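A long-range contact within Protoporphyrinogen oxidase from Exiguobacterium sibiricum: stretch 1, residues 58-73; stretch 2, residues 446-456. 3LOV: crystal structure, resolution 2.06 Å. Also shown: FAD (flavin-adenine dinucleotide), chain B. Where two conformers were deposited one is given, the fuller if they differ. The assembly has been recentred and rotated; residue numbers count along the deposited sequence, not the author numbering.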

ATOM      1  N   GLY A  58       1.004  10.730  -1.212  1.00 26.11           N
ATOM      2  CA  GLY A  58       0.564   9.389  -0.800  1.00 22.44           C
ATOM      3  C   GLY A  58       1.434   8.284  -1.384  1.00 20.81           C
ATOM      4  O   GLY A  58       2.639   8.293  -1.223  1.00 21.18           O
ATOM      5  N   PRO A  59       0.830   7.305  -2.051  1.00 17.02           N
ATOM      6  CA  PRO A  59       1.647   6.302  -2.764  1.00 20.81           C
ATOM      7  C   PRO A  59       2.654   6.982  -3.723  1.00 24.19           C
ATOM      8  O   PRO A  59       2.311   7.957  -4.391  1.00 25.84           O
ATOM      9  CB  PRO A  59       0.632   5.533  -3.614  1.00 19.94           C
ATOM     10  CG  PRO A  59      -0.695   5.830  -3.080  1.00 19.31           C
ATOM     11  CD  PRO A  59      -0.604   7.145  -2.297  1.00 16.59           C
ATOM     12  N   ASP A  60       3.890   6.515  -3.780  1.00 28.34           N
ATOM     13  CA  ASP A  60       4.818   7.126  -4.723  1.00 29.92           C
ATOM     14  C   ASP A  60       4.985   6.305  -5.990  1.00 27.81           C
ATOM     15  O   ASP A  60       5.485   6.812  -6.991  1.00 29.38           O
ATOM     16  CB  ASP A  60       6.160   7.501  -4.051  1.00 32.53           C
ATOM     17  CG  ASP A  60       7.091   6.320  -3.827  1.00 32.94           C
ATOM     18  OD1 ASP A  60       6.630   5.168  -3.847  1.00 24.67           O
ATOM     19  OD2 ASP A  60       8.302   6.571  -3.644  1.00 31.69           O
ATOM     20  N   SER A  61       4.567   5.044  -5.949  1.00 24.78           N
ATOM     21  CA  SER A  61       4.864   4.113  -7.030  1.00 23.81           C
ATOM     22  C   SER A  61       4.060   2.834  -6.849  1.00 21.45           C
ATOM     23  O   SER A  61       3.263   2.735  -5.929  1.00 23.86           O
ATOM     24  CB  SER A  61       6.374   3.809  -7.036  1.00 27.08           C
ATOM     25  OG  SER A  61       6.799   3.197  -5.831  1.00 18.30           O
ATOM     26  N   TYR A  62       4.263   1.878  -7.745  1.00 17.80           N
ATOM     27  CA  TYR A  62       3.618   0.576  -7.708  1.00 17.89           C
ATOM     28  C   TYR A  62       4.586  -0.491  -8.200  1.00 21.12           C
ATOM     29  O   TYR A  62       5.521  -0.186  -8.924  1.00 22.64           O
ATOM     30  CB  TYR A  62       2.316   0.548  -8.515  1.00 17.63           C
ATOM     31  CG  TYR A  62       2.462   0.688 -10.039  1.00 16.66           C
ATOM     32  CD1 TYR A  62       2.455   1.935 -10.663  1.00 21.38           C
ATOM     33  CD2 TYR A  62       2.611  -0.436 -10.827  1.00 17.36           C
ATOM     34  CE1 TYR A  62       2.604   2.050 -12.050  1.00 21.86           C
ATOM     35  CE2 TYR A  62       2.770  -0.344 -12.186  1.00 24.63           C
ATOM     36  CZ  TYR A  62       2.765   0.880 -12.794  1.00 19.04           C
ATOM     37  OH  TYR A  62       2.908   0.880 -14.117  1.00 26.59           O
ATOM     38  N   VAL A  63       4.346  -1.735  -7.786  1.00 24.26           N
ATOM     39  CA  VAL A  63       5.154  -2.904  -8.177  0.50 23.50           C
ATOM     40  C   VAL A  63       4.966  -3.233  -9.654  1.00 24.39           C
ATOM     41  O   VAL A  63       3.844  -3.588 -10.085  1.00 22.75           O
ATOM     42  CB  VAL A  63       4.760  -4.162  -7.353  0.50 25.11           C
ATOM     43  CG1 VAL A  63       5.505  -5.413  -7.846  0.50 14.71           C
ATOM     44  CG2 VAL A  63       5.000  -3.918  -5.859  0.50 27.44           C
ATOM     45  N   ALA A  64       6.047  -3.126 -10.443  1.00 26.05           N
ATOM     46  CA  ALA A  64       5.960  -3.273 -11.900  1.00 23.46           C
ATOM     47  C   ALA A  64       5.377  -4.611 -12.293  1.00 23.96           C
ATOM     48  O   ALA A  64       4.698  -4.698 -13.286  1.00 24.31           O
ATOM     49  CB  ALA A  64       7.380  -3.075 -12.566  1.00 23.13           C
ATOM     50  N   ARG A  65       5.625  -5.647 -11.487  1.00 24.44           N
ATOM     51  CA  ARG A  65       5.198  -7.015 -11.806  1.00 22.93           C
ATOM     52  C   ARG A  65       3.687  -7.081 -11.857  1.00 22.92           C
ATOM     53  O   ARG A  65       3.128  -7.925 -12.538  1.00 25.69           O
ATOM     54  CB  ARG A  65       5.753  -7.984 -10.755  1.00 23.98           C
ATOM     55  CG  ARG A  65       5.513  -9.450 -11.028  1.00 31.52           C
ATOM     56  N   LYS A  66       3.003  -6.173 -11.149  1.00 24.05           N
ATOM     57  CA  LYS A  66       1.534  -6.144 -11.165  1.00 23.43           C
ATOM     58  C   LYS A  66       1.087  -5.275 -12.328  1.00 23.75           C
ATOM     59  O   LYS A  66       0.633  -4.123 -12.166  1.00 22.44           O
ATOM     60  CB  LYS A  66       1.008  -5.653  -9.820  1.00 24.22           C
ATOM     61  CG  LYS A  66       1.319  -6.611  -8.676  1.00 27.45           C
ATOM     62  CD  LYS A  66       0.759  -6.119  -7.321  1.00 32.39           C
ATOM     63  CE  LYS A  66       1.036  -7.156  -6.251  1.00 36.88           C
ATOM     64  NZ  LYS A  66       0.218  -6.971  -5.039  1.00 32.84           N
ATOM     65  N   HIS A  67       1.264  -5.842 -13.521  1.00 23.81           N
ATOM     66  CA  HIS A  67       1.248  -5.110 -14.799  1.00 21.64           C
ATOM     67  C   HIS A  67      -0.131  -4.605 -15.226  1.00 23.52           C
ATOM     68  O   HIS A  67      -0.219  -3.867 -16.215  1.00 21.58           O
ATOM     69  CB  HIS A  67       1.794  -6.020 -15.919  1.00 21.01           C
ATOM     70  CG  HIS A  67       0.920  -7.201 -16.190  1.00 26.16           C
ATOM     71  ND1 HIS A  67      -0.166  -7.137 -17.039  1.00 19.95           N
ATOM     72  CD2 HIS A  67       0.932  -8.456 -15.680  1.00 21.77           C
ATOM     73  CE1 HIS A  67      -0.769  -8.315 -17.054  1.00 29.24           C
ATOM     74  NE2 HIS A  67      -0.107  -9.137 -16.259  1.00 27.05           N
ATOM     75  N   ILE A  68      -1.202  -4.976 -14.502  1.00 24.95           N
ATOM     76  CA  ILE A  68      -2.523  -4.432 -14.820  1.00 24.87           C
ATOM     77  C   ILE A  68      -2.531  -2.890 -14.803  1.00 21.61           C
ATOM     78  O   ILE A  68      -3.154  -2.262 -15.661  1.00 20.94           O
ATOM     79  CB  ILE A  68      -3.650  -5.011 -13.916  1.00 28.36           C
ATOM     80  CG1 ILE A  68      -5.021  -4.643 -14.490  1.00 28.84           C
ATOM     81  CG2 ILE A  68      -3.522  -4.519 -12.457  1.00 18.75           C
ATOM     82  CD1 ILE A  68      -6.186  -5.360 -13.806  1.00 33.43           C
ATOM     83  N   LEU A  69      -1.762  -2.281 -13.897  1.00 20.44           N
ATOM     84  CA  LEU A  69      -1.740  -0.833 -13.783  1.00 22.06           C
ATOM     85  C   LEU A  69      -0.890  -0.242 -14.927  1.00 22.44           C
ATOM     86  O   LEU A  69      -1.204   0.834 -15.454  1.00 23.42           O
ATOM     87  CB  LEU A  69      -1.216  -0.391 -12.403  1.00 21.19           C
ATOM     88  CG  LEU A  69      -1.164   1.130 -12.113  1.00 23.10           C
ATOM     89  CD1 LEU A  69      -2.357   1.893 -12.727  1.00 20.11           C
ATOM     90  CD2 LEU A  69      -1.110   1.408 -10.604  1.00 21.16           C
ATOM     91  N   THR A  70       0.201  -0.934 -15.276  1.00 22.67           N
ATOM     92  CA  THR A  70       1.002  -0.586 -16.466  1.00 21.25           C
ATOM     93  C   THR A  70       0.125  -0.597 -17.707  1.00 20.15           C
ATOM     94  O   THR A  70       0.126   0.351 -18.474  1.00 22.26           O
ATOM     95  CB  THR A  70       2.166  -1.557 -16.650  1.00 23.47           C
ATOM     96  OG1 THR A  70       2.853  -1.737 -15.399  1.00 20.92           O
ATOM     97  CG2 THR A  70       3.154  -1.011 -17.742  1.00 21.13           C
ATOM     98  N   ASP A  71      -0.687  -1.639 -17.843  1.00 20.46           N
ATOM     99  CA  ASP A  71      -1.576  -1.772 -18.987  1.00 21.26           C
ATOM    100  C   ASP A  71      -2.631  -0.651 -19.067  1.00 20.75           C
ATOM    101  O   ASP A  71      -2.881  -0.080 -20.155  1.00 21.55           O
ATOM    102  CB  ASP A  71      -2.275  -3.117 -18.942  1.00 23.04           C
ATOM    103  CG  ASP A  71      -1.346  -4.272 -19.191  1.00 24.57           C
ATOM    104  OD1 ASP A  71      -0.313  -4.094 -19.862  1.00 27.87           O
ATOM    105  OD2 ASP A  71      -1.678  -5.373 -18.718  1.00 36.51           O
ATOM    106  N   LEU A  72      -3.228  -0.318 -17.919  1.00 21.51           N
ATOM    107  CA  LEU A  72      -4.166   0.802 -17.827  1.00 19.28           C
ATOM    108  C   LEU A  72      -3.456   2.082 -18.216  1.00 19.09           C
ATOM    109  O   LEU A  72      -4.002   2.898 -18.983  1.00 19.41           O
ATOM    110  CB  LEU A  72      -4.781   0.912 -16.411  1.00 17.78           C
ATOM    111  CG  LEU A  72      -5.825   1.993 -16.178  1.00 25.07           C
ATOM    112  CD1 LEU A  72      -7.001   1.715 -17.147  1.00 28.32           C
ATOM    113  CD2 LEU A  72      -6.304   2.086 -14.625  1.00 18.42           C
ATOM    114  N   ILE A  73      -2.247   2.280 -17.689  1.00 16.79           N
ATOM    115  CA  ILE A  73      -1.509   3.508 -17.945  1.00 16.88           C
ATOM    116  C   ILE A  73      -1.204   3.618 -19.460  1.00 19.11           C
ATOM    117  O   ILE A  73      -1.279   4.713 -20.045  1.00 20.15           O
ATOM    118  CB  ILE A  73      -0.183   3.552 -17.094  1.00 20.10           C
ATOM    119  CG1 ILE A  73      -0.452   3.933 -15.639  1.00 18.80           C
ATOM    120  CG2 ILE A  73       0.896   4.478 -17.721  1.00 20.04           C
ATOM    121  CD1 ILE A  73       0.733   3.667 -14.694  1.00 12.76           C
ATOM    122  N   GLY A 446      -2.482  -2.453  -2.474  1.00 18.74           N
ATOM    123  CA  GLY A 446      -1.715  -1.622  -3.425  1.00 16.57           C
ATOM    124  C   GLY A 446      -2.497  -1.107  -4.617  1.00 16.23           C
ATOM    125  O   GLY A 446      -3.548  -1.640  -4.950  1.00 15.86           O
ATOM    126  N   LEU A 447      -1.967  -0.091  -5.294  1.00 15.91           N
ATOM    127  CA  LEU A 447      -2.663   0.528  -6.412  1.00 17.07           C
ATOM    128  C   LEU A 447      -3.126  -0.491  -7.468  1.00 17.66           C
ATOM    129  O   LEU A 447      -4.301  -0.455  -7.900  1.00 19.01           O
ATOM    130  CB  LEU A 447      -1.846   1.653  -7.032  1.00 15.54           C
ATOM    131  CG  LEU A 447      -1.621   2.828  -6.113  1.00 19.03           C
ATOM    132  CD1 LEU A 447      -0.475   3.689  -6.609  1.00 16.45           C
ATOM    133  CD2 LEU A 447      -2.855   3.671  -5.959  1.00 13.64           C
ATOM    134  N   PRO A 448      -2.243  -1.444  -7.845  1.00 19.81           N
ATOM    135  CA  PRO A 448      -2.602  -2.455  -8.843  1.00 18.51           C
ATOM    136  C   PRO A 448      -3.660  -3.430  -8.380  1.00 19.06           C
ATOM    137  O   PRO A 448      -4.480  -3.865  -9.204  1.00 16.52           O
ATOM    138  CB  PRO A 448      -1.284  -3.199  -9.083  1.00 19.83           C
ATOM    139  CG  PRO A 448      -0.247  -2.217  -8.686  1.00 20.21           C
ATOM    140  CD  PRO A 448      -0.833  -1.593  -7.460  1.00 18.92           C
ATOM    141  N   ASP A 449      -3.642  -3.751  -7.075  1.00 19.42           N
ATOM    142  CA  ASP A 449      -4.648  -4.624  -6.465  1.00 19.23           C
ATOM    143  C   ASP A 449      -6.034  -3.974  -6.500  1.00 17.28           C
ATOM    144  O   ASP A 449      -7.043  -4.623  -6.729  1.00 16.74           O
ATOM    145  CB  ASP A 449      -4.284  -4.966  -5.004  1.00 20.96           C
ATOM    146  CG  ASP A 449      -2.889  -5.678  -4.856  1.00 23.62           C
ATOM    147  OD1 ASP A 449      -2.563  -6.569  -5.641  1.00 31.57           O
ATOM    148  OD2 ASP A 449      -2.128  -5.314  -3.945  1.00 46.59           O
ATOM    149  N   CYS A 450      -6.074  -2.692  -6.197  1.00 15.34           N
ATOM    150  CA  CYS A 450      -7.298  -1.906  -6.258  1.00 16.38           C
ATOM    151  C   CYS A 450      -7.826  -1.789  -7.679  1.00 18.85           C
ATOM    152  O   CYS A 450      -9.039  -1.933  -7.930  1.00 20.78           O
ATOM    153  CB  CYS A 450      -7.044  -0.526  -5.658  1.00 14.18           C
ATOM    154  SG  CYS A 450      -6.902  -0.585  -3.845  1.00 18.77           S
ATOM    155  N   VAL A 451      -6.932  -1.579  -8.633  1.00 18.72           N
ATOM    156  CA  VAL A 451      -7.363  -1.557 -10.023  1.00 16.83           C
ATOM    157  C   VAL A 451      -7.983  -2.902 -10.426  1.00 17.55           C
ATOM    158  O   VAL A 451      -9.090  -2.917 -10.959  1.00 20.41           O
ATOM    159  CB  VAL A 451      -6.236  -1.140 -10.991  1.00 17.33           C
ATOM    160  CG1 VAL A 451      -6.672  -1.373 -12.462  1.00 15.11           C
ATOM    161  CG2 VAL A 451      -5.818   0.330 -10.718  1.00 15.86           C
ATOM    162  N   ALA A 452      -7.314  -4.009 -10.116  1.00 18.32           N
ATOM    163  CA  ALA A 452      -7.864  -5.321 -10.323  1.00 16.16           C
ATOM    164  C   ALA A 452      -9.183  -5.532  -9.592  1.00 20.02           C
ATOM    165  O   ALA A 452     -10.078  -6.268 -10.076  1.00 19.16           O
ATOM    166  CB  ALA A 452      -6.860  -6.424  -9.864  1.00 14.51           C
ATOM    167  N   SER A 453      -9.273  -4.992  -8.375  1.00 18.57           N
ATOM    168  CA  SER A 453     -10.480  -5.143  -7.556  1.00 17.84           C
ATOM    169  C   SER A 453     -11.647  -4.508  -8.322  1.00 18.13           C
ATOM    170  O   SER A 453     -12.685  -5.160  -8.531  1.00 17.10           O
ATOM    171  CB  SER A 453     -10.277  -4.491  -6.159  1.00 18.74           C
ATOM    172  OG  SER A 453     -11.403  -4.607  -5.299  1.00 21.83           O
ATOM    173  N   ALA A 454     -11.452  -3.276  -8.774  1.00 15.79           N
ATOM    174  CA  ALA A 454     -12.431  -2.589  -9.638  1.00 19.40           C
ATOM    175  C   ALA A 454     -12.775  -3.423 -10.900  1.00 23.43           C
ATOM    176  O   ALA A 454     -13.941  -3.673 -11.160  1.00 20.28           O
ATOM    177  CB  ALA A 454     -11.939  -1.164 -10.053  1.00 16.81           C
ATOM    178  N   LYS A 455     -11.769  -3.861 -11.663  1.00 24.45           N
ATOM    179  CA  LYS A 455     -12.020  -4.612 -12.897  1.00 23.96           C
ATOM    180  C   LYS A 455     -12.806  -5.901 -12.638  1.00 25.86           C
ATOM    181  O   LYS A 455     -13.802  -6.188 -13.325  1.00 19.83           O
ATOM    182  CB  LYS A 455     -10.712  -4.954 -13.589  1.00 27.13           C
ATOM    183  CG  LYS A 455     -10.859  -5.396 -15.065  1.00 29.30           C
ATOM    184  CD  LYS A 455      -9.547  -6.023 -15.552  1.00 32.42           C
ATOM    185  CE  LYS A 455      -9.436  -6.058 -17.075  1.00 38.51           C
ATOM    186  NZ  LYS A 455     -10.768  -6.075 -17.699  1.00 41.65           N
ATOM    187  N   THR A 456     -12.381  -6.689 -11.655  1.00 23.92           N
ATOM    188  CA  THR A 456     -13.131  -7.911 -11.365  1.00 24.10           C
ATOM    189  C   THR A 456     -14.579  -7.590 -10.901  1.00 24.09           C
ATOM    190  O   THR A 456     -15.502  -8.319 -11.251  1.00 21.88           O
ATOM    191  CB  THR A 456     -12.403  -8.782 -10.330  1.00 26.07           C
ATOM    192  OG1 THR A 456     -11.037  -8.890 -10.720  1.00 31.31           O
ATOM    193  CG2 THR A 456     -12.988 -10.183 -10.266  1.00 28.46           C
TER
HETATM  194  PA  FAD B 500      -9.099   5.878  -1.390  1.00 17.82           P
HETATM  195  O1A FAD B 500      -7.908   6.398  -2.120  1.00 18.79           O
HETATM  196  O2A FAD B 500      -9.126   5.969   0.090  1.00 15.01           O
HETATM  197  O5B FAD B 500     -10.393   6.604  -1.967  1.00 20.72           O
HETATM  198  C5B FAD B 500     -11.635   6.581  -1.311  1.00 16.19           C
HETATM  199  C4B FAD B 500     -12.495   7.700  -1.910  1.00 16.20           C
HETATM  200  O4B FAD B 500     -13.842   7.607  -1.440  1.00 15.61           O
HETATM  201  C3B FAD B 500     -11.940   9.062  -1.546  1.00 16.44           C
HETATM  202  O3B FAD B 500     -11.879   9.922  -2.670  1.00 14.25           O
HETATM  203  C2B FAD B 500     -12.941   9.517  -0.502  1.00 17.01           C
HETATM  204  O2B FAD B 500     -13.105  10.891  -0.464  1.00 15.72           O
HETATM  205  C1B FAD B 500     -14.228   8.867  -0.967  1.00 17.25           C
HETATM  206  N9A FAD B 500     -15.265   8.700   0.063  1.00 17.90           N
HETATM  207  C8A FAD B 500     -15.186   8.427   1.411  1.00 21.99           C
HETATM  208  N7A FAD B 500     -16.432   8.365   1.945  1.00 16.36           N
HETATM  209  C5A FAD B 500     -17.322   8.604   0.934  1.00 19.04           C
HETATM  210  C6A FAD B 500     -18.716   8.649   0.862  1.00 21.65           C
HETATM  211  N6A FAD B 500     -19.471   8.403   1.930  1.00 16.43           N
HETATM  212  N1A FAD B 500     -19.333   8.926  -0.347  1.00 16.90           N
HETATM  213  C2A FAD B 500     -18.585   9.112  -1.485  1.00 18.13           C
HETATM  214  N3A FAD B 500     -17.205   9.040  -1.418  1.00 17.02           N
HETATM  215  C4A FAD B 500     -16.597   8.814  -0.236  1.00 20.86           C
HETATM  216  N1  FAD B 500      -0.009   1.521  -2.848  1.00 22.22           N
HETATM  217  C2  FAD B 500       0.950   1.274  -3.791  1.00 22.51           C
HETATM  218  O2  FAD B 500       0.714   0.526  -4.750  1.00 15.26           O
HETATM  219  N3  FAD B 500       2.192   1.841  -3.660  1.00 19.80           N
HETATM  220  C4  FAD B 500       2.516   2.627  -2.614  1.00 23.54           C
HETATM  221  O4  FAD B 500       3.627   3.123  -2.577  1.00 24.44           O
HETATM  222  C4X FAD B 500       1.583   2.866  -1.628  1.00 22.14           C
HETATM  223  N5  FAD B 500       1.894   3.711  -0.575  1.00 18.13           N
HETATM  224  C5X FAD B 500       0.918   3.954   0.396  1.00 26.05           C
HETATM  225  C6  FAD B 500       1.220   4.772   1.490  1.00 25.58           C
HETATM  226  C7  FAD B 500       0.249   5.022   2.475  1.00 27.01           C
HETATM  227  C7M FAD B 500       0.576   5.908   3.641  1.00 27.99           C
HETATM  228  C8  FAD B 500      -1.044   4.483   2.351  1.00 23.91           C
HETATM  229  C8M FAD B 500      -2.120   4.715   3.398  1.00 23.18           C
HETATM  230  C9  FAD B 500      -1.361   3.680   1.260  1.00 18.94           C
HETATM  231  C9A FAD B 500      -0.387   3.399   0.274  1.00 17.41           C
HETATM  232  N10 FAD B 500      -0.701   2.590  -0.825  1.00 16.08           N
HETATM  233  C10 FAD B 500       0.297   2.322  -1.770  1.00 21.87           C
HETATM  234  C1' FAD B 500      -2.052   1.943  -1.022  1.00 17.38           C
HETATM  235  C2' FAD B 500      -2.894   2.835  -1.968  1.00 19.51           C
HETATM  236  O2' FAD B 500      -3.096   4.054  -1.356  1.00 20.77           O
HETATM  237  C3' FAD B 500      -4.260   2.229  -2.314  1.00 16.92           C
HETATM  238  O3' FAD B 500      -3.994   1.169  -3.223  1.00 30.23           O
HETATM  239  C4' FAD B 500      -5.265   3.182  -3.012  1.00 19.29           C
HETATM  240  O4' FAD B 500      -5.070   4.565  -2.787  1.00 26.01           O
HETATM  241  C5' FAD B 500      -6.688   2.913  -2.563  1.00 22.86           C
HETATM  242  O5' FAD B 500      -7.565   3.694  -3.334  1.00 20.38           O
HETATM  243  P   FAD B 500      -9.120   3.549  -3.104  1.00 14.00           P
HETATM  244  O1P FAD B 500      -9.533   2.126  -2.834  1.00 15.72           O
HETATM  245  O2P FAD B 500      -9.945   4.279  -4.136  1.00 17.71           O
HETATM  246  O3P FAD B 500      -9.371   4.323  -1.684  1.00 13.66           O

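Two segments nearly four hundred residues apart meet here as a strand, a turn and a helix laid against the start of a second helix. The helices containing Leu69 and Pro448 approach to 9.3 Å between axes and cross at 74°, so the contact is compact and depends on a few well-placed side chains. The backbones come nearest where the CA atoms of Leu69 and Pro448 lie 5.3 Å apart, a closeness that puts the compact, puckered ring of Pro448 directly against the other stretch.

Pro448 is the hub. In the first turn of its helix it needs no backbone N-H donor, so the imide costs the helix nothing, and its ring offers a rigid apolar surface. Lys66 CB rests 3.4 Å from Pro448 CB, Tyr62 CB lies 3.8 Å from Pro448 CG, and Leu69 CD2 is 4.2 Å from that same CG.

Ile68 supplies the knob. With both chi angles t, its chain is extended and its side chain sits among Pro448, Val451, Ala452 and Lys455, one side of the helix, with Ile68 CG2 3.5 Å from Pro448 O and CD1 reaching on to Ala452 and Lys455. CD1 comes to 3.9 Å from Ala452 CA, an approach that the small alanine side chain leaves open, and to 3.8 Å from Lys455 CD, where the aliphatic part of a lysine serves as hole wall. Leu69, chi1 t and chi2 p, places CD2 3.7 Å from Leu447 CB and CD1 4.3 Å from Val451 CG2. One helical turn beyond Ile68, Leu72 repeats the t, p conformation and sets CD2 4.1 Å from Val451 CG1.

The polar element sits at the exposed margin. A type I turn from Val63 to Lys66, closed by Lys66 N to Val63 O at 2.9 Å, presents Lys66 with its CB toward the helix. Beyond an m chi1 the chain is t throughout, spanning the proline to deliver NZ to Asp449 OD1 at 2.9 Å, a salt bridge with a second, weak hydrogen bond from NZ to OD2 at 3.1 Å. Asp449, chi1 m, also accepts from the N-cap residue, Gly446 N to Asp449 OD2 at 3.2 Å, so one carboxylate ties the helix start to the turn.

Tyr62 starts toward the proline, but its p chi1 leads the ring away, and its OH pairs with Thr70 OG1 at 2.9 Å, bracing strand against helix within its own stretch.

The flavin joins both backbones: Leu447 N donates to FAD O2 at 2.8 Å, while FAD N3 makes a weak hydrogen bond to Ser61 O at 2.7 Å. Nearby, Pro59 CB meets Leu447 CD1 at 3.7 Å.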